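Proline iminopeptidase (Streptomyces halstedii, PDB 3WMR) is an alpha/beta-hydrolase amidohydrolase that acts on polyketide substrates through a hydrophobic tunnel and may also release N-terminal proline from peptides. Local coordinates at residues A[66-72]-A[303-308]; A[104-108]-A[134-138]; A[144-150]-A[256-262]; A[248-254]-A[275-281]; A[263-268]-A[290-294]. All coordinates share one frame; numbering follows the deposited sequence.

Contact 1. Residues A[66-72]-A[303-308]; sequences MTSLTEA and FHEVMI
The Phe303 ring meets Met66 across the contact: the methyl CE of Met66 lies at the ring edge, in plane, while CG of Met307, one turn further along the same helix, rests on one face, offset toward the rim. The sulfur makes a Met-aromatic contact, SD of Met66 standing 5.0 Å from the Phe303 ring centroid in an oblique approach. A bend in the methionine chain at chi3 (58°) folds the methyl CE toward the ring, and SD and CE both lie near CZ. The second flat group, the His304 imidazole, has CG1 of Ile308 over one face and Ser68 near its plane at the edge. There Ser68 OG and His304 ND1 form a hydrogen bond of 3.0 Å in which either may be the donor. The segments lie 231 residues apart in an alpha/beta-hydrolase chain: 303-308 is part of helix 300-312, which packs on strand 258-263 of the central sheet, and 66-72 continues a 3-10 turn with helical backbone angles in the loop leading to strand 76-80. Between the two rings Leu69 fills the interface, its CD2 3.8 Å from CB of Met307 and 3.8 Å from CD1 of Ile308; the Leu69 and Ile308 side chains run past one another head to tail. At the outer margin CB of Ala72 touches the same Ile308 CD1 at 3.7 Å. Inward, Met66 and Met307 both lean on Phe123 of strand 120-125.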
# COMPACT_ATOMS: atom_id res chain seq x y z
N MET A 66 6.62 -1.99 -10.96
CA MET A 66 7.87 -1.97 -10.21
C MET A 66 8.84 -3.12 -10.53
O MET A 66 9.93 -3.19 -9.96
CB MET A 66 7.55 -1.92 -8.71
CG MET A 66 6.85 -0.63 -8.34
SD MET A 66 6.61 -0.40 -6.56
CE MET A 66 8.31 -0.48 -6.00
N THR A 67 8.45 -4.03 -11.43
CA THR A 67 9.41 -4.95 -12.04
C THR A 67 10.50 -4.19 -12.80
O THR A 67 11.54 -4.75 -13.10
CB THR A 67 8.75 -5.94 -13.02
OG1 THR A 67 8.03 -5.20 -14.00
CG2 THR A 67 7.78 -6.88 -12.28
N SER A 68 10.28 -2.91 -13.12
CA SER A 68 11.32 -2.10 -13.73
C SER A 68 12.61 -2.08 -12.91
O SER A 68 13.69 -2.04 -13.47
CB SER A 68 10.83 -0.66 -13.95
OG SER A 68 10.68 0.04 -12.72
N LEU A 69 12.50 -2.11 -11.59
CA LEU A 69 13.69 -2.12 -10.75
C LEU A 69 14.68 -3.25 -11.04
O LEU A 69 15.88 -3.07 -10.80
CB LEU A 69 13.31 -2.12 -9.25
CG LEU A 69 12.31 -1.05 -8.81
CD1 LEU A 69 11.94 -1.28 -7.35
CD2 LEU A 69 12.85 0.35 -9.01
N THR A 70 14.20 -4.39 -11.55
CA THR A 70 15.09 -5.51 -11.91
C THR A 70 16.04 -5.12 -13.05
O THR A 70 17.08 -5.73 -13.23
CB THR A 70 14.33 -6.80 -12.28
OG1 THR A 70 13.53 -6.56 -13.46
CG2 THR A 70 13.44 -7.26 -11.14
N GLU A 71 15.69 -4.08 -13.78
CA GLU A 71 16.53 -3.56 -14.86
C GLU A 71 17.89 -3.09 -14.31
O GLU A 71 18.91 -3.16 -15.01
CB GLU A 71 15.78 -2.41 -15.53
CG GLU A 71 16.39 -1.82 -16.79
CD GLU A 71 15.88 -0.42 -17.04
OE1 GLU A 71 14.64 -0.22 -17.01
OE2 GLU A 71 16.72 0.49 -17.24
N ALA A 72 17.89 -2.66 -13.04
CA ALA A 72 19.11 -2.18 -12.37
C ALA A 72 19.66 -3.20 -11.37
O ALA A 72 20.46 -2.84 -10.50
CB ALA A 72 18.83 -0.85 -11.68
N PHE A 303 9.49 7.94 -10.86
CA PHE A 303 9.37 7.03 -9.73
C PHE A 303 10.53 6.02 -9.71
O PHE A 303 11.16 5.79 -8.66
CB PHE A 303 8.02 6.32 -9.76
CG PHE A 303 7.87 5.28 -8.70
CD1 PHE A 303 7.31 5.60 -7.48
CD2 PHE A 303 8.33 3.99 -8.92
CE1 PHE A 303 7.20 4.64 -6.49
CE2 PHE A 303 8.21 3.03 -7.95
CZ PHE A 303 7.64 3.36 -6.73
N HIS A 304 10.78 5.41 -10.87
CA HIS A 304 11.90 4.50 -11.05
C HIS A 304 13.23 5.15 -10.65
O HIS A 304 13.96 4.58 -9.85
CB HIS A 304 11.97 4.01 -12.50
CG HIS A 304 13.15 3.15 -12.79
ND1 HIS A 304 13.10 1.78 -12.76
CD2 HIS A 304 14.42 3.47 -13.13
CE1 HIS A 304 14.28 1.28 -13.06
NE2 HIS A 304 15.11 2.29 -13.28
N GLU A 305 13.53 6.33 -11.20
CA GLU A 305 14.74 7.06 -10.86
C GLU A 305 14.86 7.32 -9.35
O GLU A 305 15.93 7.17 -8.77
CB GLU A 305 14.80 8.41 -11.59
CG GLU A 305 15.09 8.33 -13.08
CD GLU A 305 14.92 9.66 -13.80
OE1 GLU A 305 14.51 10.66 -13.16
OE2 GLU A 305 15.18 9.70 -15.03
N VAL A 306 13.75 7.70 -8.72
CA VAL A 306 13.78 8.03 -7.30
C VAL A 306 14.07 6.78 -6.48
O VAL A 306 14.94 6.79 -5.63
CB VAL A 306 12.47 8.70 -6.85
CG1 VAL A 306 12.39 8.78 -5.32
CG2 VAL A 306 12.36 10.09 -7.44
N MET A 307 13.38 5.70 -6.81
CA MET A 307 13.60 4.42 -6.15
C MET A 307 15.03 3.92 -6.31
O MET A 307 15.68 3.58 -5.32
CB MET A 307 12.61 3.38 -6.67
CG MET A 307 11.21 3.53 -6.10
SD MET A 307 11.16 3.30 -4.30
CE MET A 307 11.68 1.60 -4.16
N ILE A 308 15.54 3.89 -7.54
CA ILE A 308 16.90 3.41 -7.76
C ILE A 308 17.93 4.23 -6.98
O ILE A 308 18.86 3.66 -6.40
CB ILE A 308 17.26 3.40 -9.26
CG1 ILE A 308 16.40 2.38 -10.00
CG2 ILE A 308 18.74 3.09 -9.47
CD1 ILE A 308 16.52 0.96 -9.49

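Contact 2. Residues A[104-108]-A[134-138]; sequences EDELD and VHAAR
Helix segment 104-108 and the last turn of helix 127-137, with Arg138 just beyond it, come together with the CA atoms of Glu104 and His135 6.6 Å apart, and no direct hydrogen bond joins them. A water takes the place of one: it donates to the carbonyl O of Glu104 at 2.7 Å and sits at the edge of the His135 imidazole, in its plane, 2.8 Å from ND1. The other ring nitrogen, NE2, is hydrogen-bonded to the hydroxyl of Tyr120, so the imidazole is held at two corners and its rotation is fixed. Leu107 covers one face of this ring in a CH-pi contact, with CD2 4.0 Å from the ring centroid and 30° off the normal. At the edge Asp108 OD1 lies 3.1 Å from His135 CE1, its carboxylate turned 47° from the ring; a negative charge so placed would probably favour positive charge on the imidazole. The extended chain of Glu104 crosses Val134 at about a right angle, its CD 3.4 Å from Val134 CG1. Beyond the valine its carboxylate forms a salt bridge with Arg138, OE1 to NH2, apparently over one face of the guanidinium with the planes nearly perpendicular; these details are doubtful, because OE1 is modelled too near the guanidinium carbon. Val134 in turn leans on Val247, and Ala136 on strand 143-149. Helix 127-137 follows the predicted nucleophile Ser126; its packing on helix 100-113 is a helix-helix contact beside the central sheet of the alpha/beta-hydrolase fold.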
# COMPACT_ATOMS: atom_id res chain seq x y z
N GLU A 104 1.26 -9.01 9.82
CA GLU A 104 2.67 -9.01 10.26
C GLU A 104 3.24 -10.42 10.26
O GLU A 104 4.37 -10.65 9.85
CB GLU A 104 2.81 -8.50 11.69
CG GLU A 104 2.56 -7.03 11.90
CD GLU A 104 2.76 -6.67 13.36
OE1 GLU A 104 3.91 -6.78 13.83
OE2 GLU A 104 1.78 -6.30 14.03
N ASP A 105 2.45 -11.36 10.79
CA ASP A 105 2.84 -12.75 10.91
C ASP A 105 3.00 -13.36 9.53
O ASP A 105 3.91 -14.15 9.31
CB ASP A 105 1.81 -13.56 11.70
CG ASP A 105 1.83 -13.27 13.19
OD1 ASP A 105 2.86 -12.77 13.69
OD2 ASP A 105 0.82 -13.55 13.87
N GLU A 106 2.12 -13.00 8.60
CA GLU A 106 2.21 -13.44 7.21
C GLU A 106 3.47 -12.93 6.51
O GLU A 106 4.14 -13.67 5.80
CB GLU A 106 0.97 -13.00 6.41
CG GLU A 106 1.02 -13.45 4.96
CD GLU A 106 -0.17 -13.00 4.12
OE1 GLU A 106 -0.58 -11.81 4.19
OE2 GLU A 106 -0.67 -13.85 3.36
N LEU A 107 3.79 -11.65 6.68
CA LEU A 107 4.99 -11.10 6.07
C LEU A 107 6.24 -11.80 6.63
O LEU A 107 7.10 -12.22 5.85
CB LEU A 107 5.07 -9.57 6.27
CG LEU A 107 6.38 -8.88 5.90
CD1 LEU A 107 6.74 -9.10 4.44
CD2 LEU A 107 6.31 -7.40 6.21
N ASP A 108 6.33 -11.94 7.95
CA ASP A 108 7.45 -12.67 8.58
C ASP A 108 7.54 -14.09 8.02
O ASP A 108 8.61 -14.54 7.63
CB ASP A 108 7.30 -12.73 10.10
CG ASP A 108 7.71 -11.45 10.78
OD1 ASP A 108 8.58 -10.72 10.25
OD2 ASP A 108 7.17 -11.16 11.86
N VAL A 134 5.29 -0.89 11.03
CA VAL A 134 5.12 -1.74 12.22
C VAL A 134 6.20 -2.83 12.24
O VAL A 134 6.87 -3.07 13.25
CB VAL A 134 3.71 -2.38 12.26
CG1 VAL A 134 3.57 -3.36 13.41
CG2 VAL A 134 2.64 -1.30 12.36
N HIS A 135 6.37 -3.48 11.10
CA HIS A 135 7.43 -4.46 10.93
C HIS A 135 8.84 -3.87 11.20
O HIS A 135 9.60 -4.47 11.94
CB HIS A 135 7.36 -5.01 9.52
CG HIS A 135 8.43 -5.99 9.19
ND1 HIS A 135 8.24 -7.35 9.28
CD2 HIS A 135 9.71 -5.81 8.79
CE1 HIS A 135 9.35 -7.97 8.93
NE2 HIS A 135 10.26 -7.06 8.63
N ALA A 136 9.16 -2.72 10.61
CA ALA A 136 10.46 -2.08 10.80
C ALA A 136 10.70 -1.65 12.26
O ALA A 136 11.85 -1.58 12.70
CB ALA A 136 10.61 -0.88 9.88
N ALA A 137 9.63 -1.38 13.00
CA ALA A 137 9.74 -0.86 14.36
C ALA A 137 10.17 -1.95 15.35
O ALA A 137 10.67 -1.64 16.41
CB ALA A 137 8.43 -0.23 14.79
N ARG A 138 10.01 -3.21 14.95
CA ARG A 138 10.51 -4.34 15.73
C ARG A 138 11.99 -4.60 15.50
O ARG A 138 12.55 -5.51 16.11
CB ARG A 138 9.70 -5.59 15.39
CG ARG A 138 8.22 -5.37 15.61
CD ARG A 138 7.41 -6.60 15.29
NE ARG A 138 6.01 -6.60 15.78
CZ ARG A 138 5.21 -5.54 15.97
NH1 ARG A 138 5.57 -4.29 15.71
NH2 ARG A 138 3.97 -5.76 16.41
O HOH W 1 5.79 -8.38 10.07

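Contact 3. Residues A[144-150]-A[256-262]; sequences RGLVVAN and VPTMVLI
Arg144 opens the pairing with its backbone: its carbonyl O lies 3.3 Å from CD of Pro257, while its guanidinium turns away to Asp119 and to the carbonyl of Leu314. Gly145 follows with its CA against Val256 CB. At Leu146 the regular parallel register begins: its N donates to Pro257 O at 3.2 Å, and its O accepts from Met259 N. The Leu146 side chain lies beside Thr258, pointing the same way, with CD2 near the threonine methyl CG2. Val147 faces the opposite side of the sheet, alongside Met259; bent at chi3 (51°), the methionine chain brings its CE to 4.1 Å from Val147 CG1, under helix 300-312. These are neighbouring parallel strands, 143-149 and 258-263, of the central sheet of an alpha/beta hydrolase; their segments 144-149 and 258-262 run 15° apart, and they carry helices on both faces: Val147, Met259 and Leu261 meet helix 300-312, and Val260 meets helix 270-279. Val148 is bonded from both backbone groups, its N to Met259 O at 2.9 Å and its O from Leu261 N at 3.2 Å, the latter donor tilted 31° from the carbonyl plane. One methyl, Val148 CG2, lies between the backbone N and carbonyl carbon, where it touches Val260 CG2 at 3.8 Å. Ala149 adds a CA-H...O contact to Leu261 O. Past the strand end, Asn150 N closes the run with a bond to the same Leu261 O at 2.8 Å, bringing the residue up to predicted active-site residues Asp266 and His293.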
# COMPACT_ATOMS: atom_id res chain seq x y z
N ARG A 144 17.21 -3.78 5.53
CA ARG A 144 18.17 -2.73 5.12
C ARG A 144 17.60 -1.32 5.01
O ARG A 144 18.33 -0.34 5.18
CB ARG A 144 18.75 -3.08 3.74
CG ARG A 144 19.77 -4.18 3.77
CD ARG A 144 20.17 -4.61 2.37
NE ARG A 144 21.37 -3.97 1.91
CZ ARG A 144 22.57 -4.54 1.82
NH1 ARG A 144 22.78 -5.80 2.16
NH2 ARG A 144 23.59 -3.82 1.39
N GLY A 145 16.32 -1.21 4.67
CA GLY A 145 15.69 0.07 4.39
C GLY A 145 14.19 -0.10 4.28
O GLY A 145 13.70 -1.20 4.02
N LEU A 146 13.46 0.99 4.47
CA LEU A 146 12.01 1.00 4.37
C LEU A 146 11.57 2.15 3.50
O LEU A 146 11.97 3.30 3.72
CB LEU A 146 11.37 1.19 5.75
CG LEU A 146 9.85 1.47 5.80
CD1 LEU A 146 9.05 0.28 5.30
CD2 LEU A 146 9.46 1.82 7.25
N VAL A 147 10.70 1.85 2.54
CA VAL A 147 10.00 2.90 1.83
C VAL A 147 8.51 2.86 2.20
O VAL A 147 7.87 1.81 2.17
CB VAL A 147 10.15 2.78 0.31
CG1 VAL A 147 9.50 3.98 -0.38
CG2 VAL A 147 11.62 2.67 -0.05
N VAL A 148 7.99 4.02 2.58
CA VAL A 148 6.57 4.19 2.84
C VAL A 148 6.06 5.17 1.78
O VAL A 148 6.30 6.38 1.85
CB VAL A 148 6.27 4.67 4.28
CG1 VAL A 148 6.74 3.62 5.27
CG2 VAL A 148 6.90 6.02 4.58
N ALA A 149 5.36 4.59 0.80
CA ALA A 149 4.90 5.27 -0.39
C ALA A 149 3.39 5.45 -0.34
O ALA A 149 2.67 4.47 -0.24
CB ALA A 149 5.27 4.45 -1.62
N ASN A 150 2.93 6.71 -0.42
CA ASN A 150 1.50 7.01 -0.47
C ASN A 150 0.79 6.45 0.75
O ASN A 150 -0.33 5.95 0.68
CB ASN A 150 0.87 6.46 -1.75
CG ASN A 150 1.78 6.65 -2.95
OD1 ASN A 150 2.02 7.78 -3.39
ND2 ASN A 150 2.32 5.58 -3.45
N VAL A 256 16.31 1.93 10.40
CA VAL A 256 16.85 1.85 9.05
C VAL A 256 16.57 3.16 8.33
O VAL A 256 15.67 3.91 8.71
CB VAL A 256 16.30 0.63 8.29
CG1 VAL A 256 16.83 -0.64 8.93
CG2 VAL A 256 14.77 0.63 8.25
N PRO A 257 17.35 3.45 7.28
CA PRO A 257 17.02 4.61 6.50
C PRO A 257 15.67 4.40 5.79
O PRO A 257 15.45 3.38 5.12
CB PRO A 257 18.18 4.73 5.50
CG PRO A 257 19.09 3.58 5.76
CD PRO A 257 18.42 2.63 6.68
N THR A 258 14.81 5.39 5.96
CA THR A 258 13.44 5.34 5.52
C THR A 258 13.20 6.44 4.50
O THR A 258 13.75 7.55 4.63
CB THR A 258 12.50 5.48 6.73
OG1 THR A 258 12.73 4.40 7.65
CG2 THR A 258 11.02 5.48 6.29
N MET A 259 12.41 6.14 3.47
CA MET A 259 12.03 7.17 2.49
C MET A 259 10.51 7.32 2.45
O MET A 259 9.79 6.32 2.32
CB MET A 259 12.54 6.85 1.07
CG MET A 259 12.15 7.92 0.06
SD MET A 259 12.91 7.83 -1.59
CE MET A 259 12.57 6.13 -1.99
N VAL A 260 10.03 8.57 2.59
CA VAL A 260 8.63 8.90 2.40
C VAL A 260 8.47 9.41 0.97
O VAL A 260 9.16 10.36 0.58
CB VAL A 260 8.15 9.99 3.37
CG1 VAL A 260 6.70 10.37 3.08
CG2 VAL A 260 8.31 9.51 4.81
N LEU A 261 7.59 8.77 0.21
CA LEU A 261 7.37 9.11 -1.19
C LEU A 261 5.88 9.25 -1.38
O LEU A 261 5.14 8.28 -1.18
CB LEU A 261 7.93 8.02 -2.11
CG LEU A 261 7.94 8.33 -3.62
CD1 LEU A 261 9.12 7.62 -4.26
CD2 LEU A 261 6.65 7.93 -4.33
N ILE A 262 5.44 10.45 -1.77
CA ILE A 262 4.04 10.70 -2.05
C ILE A 262 3.95 11.47 -3.36
O ILE A 262 4.97 11.97 -3.90
CB ILE A 262 3.35 11.51 -0.92
CG1 ILE A 262 4.05 12.86 -0.72
CG2 ILE A 262 3.36 10.74 0.40
CD1 ILE A 262 3.30 13.81 0.19

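Contact 4. Residues A[248-254]-A[275-281]; sequences EDCLPDI and PFLDLVP
Leu251 inserts its side chain against the last turns of helix 270-279, the helix that follows strand 258-263 in the alpha/beta-hydrolase fold, so that the helical turns of the loop before that strand lie against the end of the helix after it. Apolar contacts do most of the work. Both methyls of Leu251 reach the Phe276 ring, CD2 obliquely and within 3.6 Å of CE1. Its CG sits anti to the carbonyl carbon (chi1 -60°), which carries the branch past Pro275 to that ring, while CB stays behind to meet CB of Leu279 and CG2 of Val280, each at 3.9 Å. Deeper along, the Ile254 and Val280 side chains cross at a slant, CG2 near CG1, next to Thr258 of the sheet and to Ala136 of helix 127-137. At the other end the aliphatic part of Glu248 lies against Pro275, with Glu248 CG 3.8 Å from Pro275 CB. The carboxylate oxygen OE1 of Glu248 is held by the hydroxyl of Ser246, a residue of the pocket that binds the polyether ligand.

Contacts with backbone oxygens form a second group, and no conventional hydrogen bond spans the segments. Leu279 CD1 touches Glu248 O at 3.6 Å. The Pro281 ring, where the chain has left the helix, brings CD to 3.4 Å from Ile254 O. In return, Pro252 CA gives a CA-H...O contact to Leu279 O, also 3.4 Å long, with an angle at the hydrogen of 153°.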
# COMPACT_ATOMS: atom_id res chain seq x y z
N GLU A 248 2.04 5.95 14.69
CA GLU A 248 2.94 7.01 15.14
C GLU A 248 3.80 6.55 16.34
O GLU A 248 4.96 6.95 16.45
CB GLU A 248 2.15 8.25 15.53
CG GLU A 248 1.46 8.97 14.38
CD GLU A 248 0.38 9.92 14.86
OE1 GLU A 248 -0.71 9.46 15.25
OE2 GLU A 248 0.62 11.14 14.86
N ASP A 249 3.24 5.71 17.20
CA ASP A 249 3.93 5.31 18.44
C ASP A 249 5.12 4.38 18.21
O ASP A 249 6.01 4.33 19.04
CB ASP A 249 2.95 4.66 19.41
CG ASP A 249 2.00 5.67 20.05
OD1 ASP A 249 2.31 6.89 20.07
OD2 ASP A 249 0.93 5.24 20.54
N CYS A 250 5.14 3.67 17.10
CA CYS A 250 6.27 2.80 16.80
C CYS A 250 7.35 3.47 15.93
O CYS A 250 8.46 2.96 15.85
CB CYS A 250 5.78 1.51 16.18
SG CYS A 250 5.42 1.71 14.43
N LEU A 251 7.05 4.63 15.35
CA LEU A 251 7.95 5.28 14.39
C LEU A 251 9.32 5.67 14.93
O LEU A 251 10.31 5.56 14.21
CB LEU A 251 7.28 6.49 13.70
CG LEU A 251 5.99 6.23 12.90
CD1 LEU A 251 5.44 7.50 12.25
CD2 LEU A 251 6.16 5.15 11.85
N PRO A 252 9.40 6.11 16.21
CA PRO A 252 10.72 6.43 16.73
C PRO A 252 11.66 5.23 16.80
O PRO A 252 12.86 5.44 16.89
CB PRO A 252 10.43 6.96 18.17
CG PRO A 252 9.02 7.42 18.12
CD PRO A 252 8.33 6.47 17.17
N ASP A 253 11.13 4.01 16.75
CA ASP A 253 11.95 2.80 16.88
C ASP A 253 12.55 2.29 15.56
O ASP A 253 13.35 1.35 15.55
CB ASP A 253 11.13 1.68 17.52
CG ASP A 253 10.80 1.95 19.00
OD1 ASP A 253 11.47 2.77 19.67
OD2 ASP A 253 9.84 1.33 19.50
N ILE A 254 12.14 2.90 14.45
CA ILE A 254 12.65 2.50 13.13
C ILE A 254 14.09 3.00 12.98
O ILE A 254 14.34 4.21 13.00
CB ILE A 254 11.75 3.04 11.99
CG1 ILE A 254 10.37 2.38 12.06
CG2 ILE A 254 12.38 2.78 10.64
CD1 ILE A 254 9.30 3.05 11.22
N PRO A 275 4.02 12.92 10.51
CA PRO A 275 4.61 12.17 11.61
C PRO A 275 5.82 11.30 11.21
O PRO A 275 6.71 11.13 12.02
CB PRO A 275 3.44 11.32 12.11
CG PRO A 275 2.23 12.09 11.73
CD PRO A 275 2.58 12.63 10.38
N PHE A 276 5.88 10.76 9.97
CA PHE A 276 7.08 10.02 9.53
C PHE A 276 8.28 10.95 9.54
O PHE A 276 9.35 10.61 10.03
CB PHE A 276 6.93 9.43 8.13
CG PHE A 276 5.95 8.30 8.03
CD1 PHE A 276 6.25 7.06 8.54
CD2 PHE A 276 4.76 8.47 7.34
CE1 PHE A 276 5.35 6.02 8.42
CE2 PHE A 276 3.86 7.43 7.22
CZ PHE A 276 4.16 6.20 7.74
N LEU A 277 8.09 12.15 9.00
CA LEU A 277 9.16 13.14 8.92
C LEU A 277 9.64 13.64 10.29
O LEU A 277 10.81 13.96 10.43
CB LEU A 277 8.73 14.34 8.08
CG LEU A 277 8.25 13.99 6.67
CD1 LEU A 277 7.85 15.25 5.94
CD2 LEU A 277 9.33 13.22 5.93
N ASP A 278 8.75 13.69 11.28
CA ASP A 278 9.11 14.20 12.63
C ASP A 278 9.59 13.12 13.60
O ASP A 278 10.26 13.43 14.60
CB ASP A 278 7.91 14.93 13.27
CG ASP A 278 7.44 16.14 12.46
OD1 ASP A 278 8.25 16.79 11.78
OD2 ASP A 278 6.23 16.45 12.51
N LEU A 279 9.24 11.87 13.35
CA LEU A 279 9.49 10.82 14.33
C LEU A 279 10.51 9.76 13.92
O LEU A 279 11.17 9.19 14.77
CB LEU A 279 8.18 10.13 14.66
CG LEU A 279 7.13 11.02 15.31
CD1 LEU A 279 5.81 10.27 15.38
CD2 LEU A 279 7.59 11.49 16.70
N VAL A 280 10.62 9.48 12.62
CA VAL A 280 11.58 8.49 12.13
C VAL A 280 12.96 9.15 12.08
O VAL A 280 13.15 10.11 11.35
CB VAL A 280 11.19 7.94 10.73
CG1 VAL A 280 12.21 6.93 10.23
CG2 VAL A 280 9.79 7.32 10.79
N PRO A 281 13.93 8.64 12.86
CA PRO A 281 15.27 9.26 12.93
C PRO A 281 15.97 9.50 11.59
O PRO A 281 16.45 10.61 11.32
CB PRO A 281 16.07 8.27 13.79
CG PRO A 281 15.04 7.59 14.64
CD PRO A 281 13.84 7.46 13.74

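Contact 5. Residues A[263-268]-A[290-294]; sequences GRHDEA and NSSHV
The acid and histidine of the predicted Ser-His-Asp catalytic triad of an alpha/beta hydrolase meet here, Asp266 in the loop after strand 258-263 and His293 in the loop after strand 283-288; the side chain of the predicted nucleophile Ser126 is about 4 Å from that of His293. The central bond runs from His293 ND1 to Asp266 OD1, 2.8 Å long and nearly straight at 171°. The acceptor lies in the imidazole plane and is met on its syn side, though the carboxylate itself is turned 83° from the ring. Asp266 CG stands opposite the backbone N (chi1 -157°), which directs the carboxylate to the histidine. OD1 also accepts from Ala268 N at 2.7 Å, an Asx turn, and this donor comes from above the carboxylate plane. The other oxygen, OD2, takes a bond from Gly263 N at 3.3 Å on its anti side, across the type I turn from Gly263 to Asp266. Three N-H groups thus fix the rotation of the acid. The loops are joined further by His265 N donating to Ser291 O at 3.0 Å, in the carbonyl plane. The hydroxyls of Ser291 and Ser292 bond to Glu299 and Glu298, which hold the loop carrying the histidine. A second carboxylate stands over the imidazole: Glu267, its plane nearly perpendicular to the ring, places OE2 3.1 Å above the centre of one face of His293.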
# COMPACT_ATOMS: atom_id res chain seq x y z
N GLY A 263 2.74 11.52 -3.91
CA GLY A 263 2.45 12.42 -5.04
C GLY A 263 2.02 13.78 -4.52
O GLY A 263 1.46 13.88 -3.44
N ARG A 264 2.27 14.83 -5.30
CA ARG A 264 1.83 16.19 -4.94
C ARG A 264 0.31 16.23 -4.73
O ARG A 264 -0.18 16.87 -3.79
CB ARG A 264 2.28 17.21 -6.01
CG ARG A 264 1.85 18.67 -5.78
CD ARG A 264 2.23 19.21 -4.39
NE ARG A 264 3.66 19.56 -4.26
CZ ARG A 264 4.34 19.62 -3.10
NH1 ARG A 264 3.78 19.32 -1.93
NH2 ARG A 264 5.63 19.96 -3.13
N HIS A 265 -0.42 15.50 -5.58
CA HIS A 265 -1.89 15.44 -5.55
C HIS A 265 -2.45 14.26 -4.73
O HIS A 265 -3.64 13.98 -4.77
CB HIS A 265 -2.40 15.38 -7.00
CG HIS A 265 -1.87 16.48 -7.86
ND1 HIS A 265 -1.03 16.24 -8.94
CD2 HIS A 265 -2.03 17.82 -7.80
CE1 HIS A 265 -0.72 17.39 -9.51
NE2 HIS A 265 -1.31 18.37 -8.84
N ASP A 266 -1.58 13.58 -3.98
CA ASP A 266 -1.91 12.36 -3.26
C ASP A 266 -2.98 12.60 -2.19
O ASP A 266 -2.93 13.59 -1.46
CB ASP A 266 -0.63 11.82 -2.61
CG ASP A 266 -0.66 10.32 -2.31
OD1 ASP A 266 -1.74 9.72 -2.03
OD2 ASP A 266 0.46 9.76 -2.31
N GLU A 267 -3.95 11.70 -2.11
CA GLU A 267 -4.82 11.59 -0.91
C GLU A 267 -3.99 11.41 0.38
O GLU A 267 -4.41 11.84 1.47
CB GLU A 267 -5.82 10.44 -1.05
CG GLU A 267 -5.24 9.12 -1.52
CD GLU A 267 -6.26 8.00 -1.51
OE1 GLU A 267 -7.46 8.29 -1.42
OE2 GLU A 267 -5.84 6.84 -1.59
N ALA A 268 -2.82 10.77 0.25
CA ALA A 268 -1.84 10.72 1.33
C ALA A 268 -1.10 12.06 1.32
O ALA A 268 -0.03 12.20 0.70
CB ALA A 268 -0.89 9.55 1.14
N ASN A 290 3.69 15.40 -10.46
CA ASN A 290 2.58 15.10 -11.36
C ASN A 290 1.90 13.78 -11.05
O ASN A 290 1.29 13.15 -11.92
CB ASN A 290 3.06 15.14 -12.81
CG ASN A 290 3.68 16.48 -13.17
OD1 ASN A 290 3.27 17.53 -12.68
ND2 ASN A 290 4.69 16.44 -14.02
N SER A 291 1.98 13.38 -9.77
CA SER A 291 1.41 12.12 -9.32
C SER A 291 0.41 12.38 -8.18
O SER A 291 0.46 13.42 -7.51
CB SER A 291 2.50 11.16 -8.81
OG SER A 291 3.42 10.76 -9.82
N SER A 292 -0.49 11.43 -8.00
CA SER A 292 -1.30 11.35 -6.79
C SER A 292 -0.91 10.10 -6.03
O SER A 292 0.19 10.03 -5.46
CB SER A 292 -2.80 11.38 -7.13
OG SER A 292 -3.18 10.28 -7.95
N HIS A 293 -1.78 9.10 -6.00
CA HIS A 293 -1.60 7.94 -5.13
C HIS A 293 -0.80 6.81 -5.77
O HIS A 293 -0.33 5.91 -5.07
CB HIS A 293 -2.98 7.42 -4.69
CG HIS A 293 -2.95 6.59 -3.45
ND1 HIS A 293 -2.58 7.10 -2.23
CD2 HIS A 293 -3.28 5.30 -3.24
CE1 HIS A 293 -2.67 6.16 -1.31
NE2 HIS A 293 -3.08 5.05 -1.91
N VAL A 294 -0.64 6.85 -7.10
CA VAL A 294 0.07 5.78 -7.79
C VAL A 294 1.17 6.32 -8.72
O VAL A 294 1.11 6.09 -9.93
CB VAL A 294 -0.89 4.86 -8.56
CG1 VAL A 294 -1.71 4.02 -7.59
CG2 VAL A 294 -1.81 5.64 -9.50

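Overall arrangement
Along the chain contact 1 spans the other four, pairing a loop before strand 76-80 with helix 300-312; contact 2 closes before contact 3 opens, and contacts 3 and 4 alternate. Contact 3, in the central sheet, joins them: it touches contact 1 on the sheet face bearing helix 300-312, and contact 4 on the face bearing helix 270-279, their centres 14 and 12 Å away. Contacts 2 and 4 also touch, through Ala136 and Ala137 of helix 127-137. Contact 5 lies at the strand ends, its centre 16 Å from that of contact 3 and 26 Å from contact 2, across the chain's centre. The predicted acid and histidine thus sit in loops beyond the C-terminal ends of the last two strands.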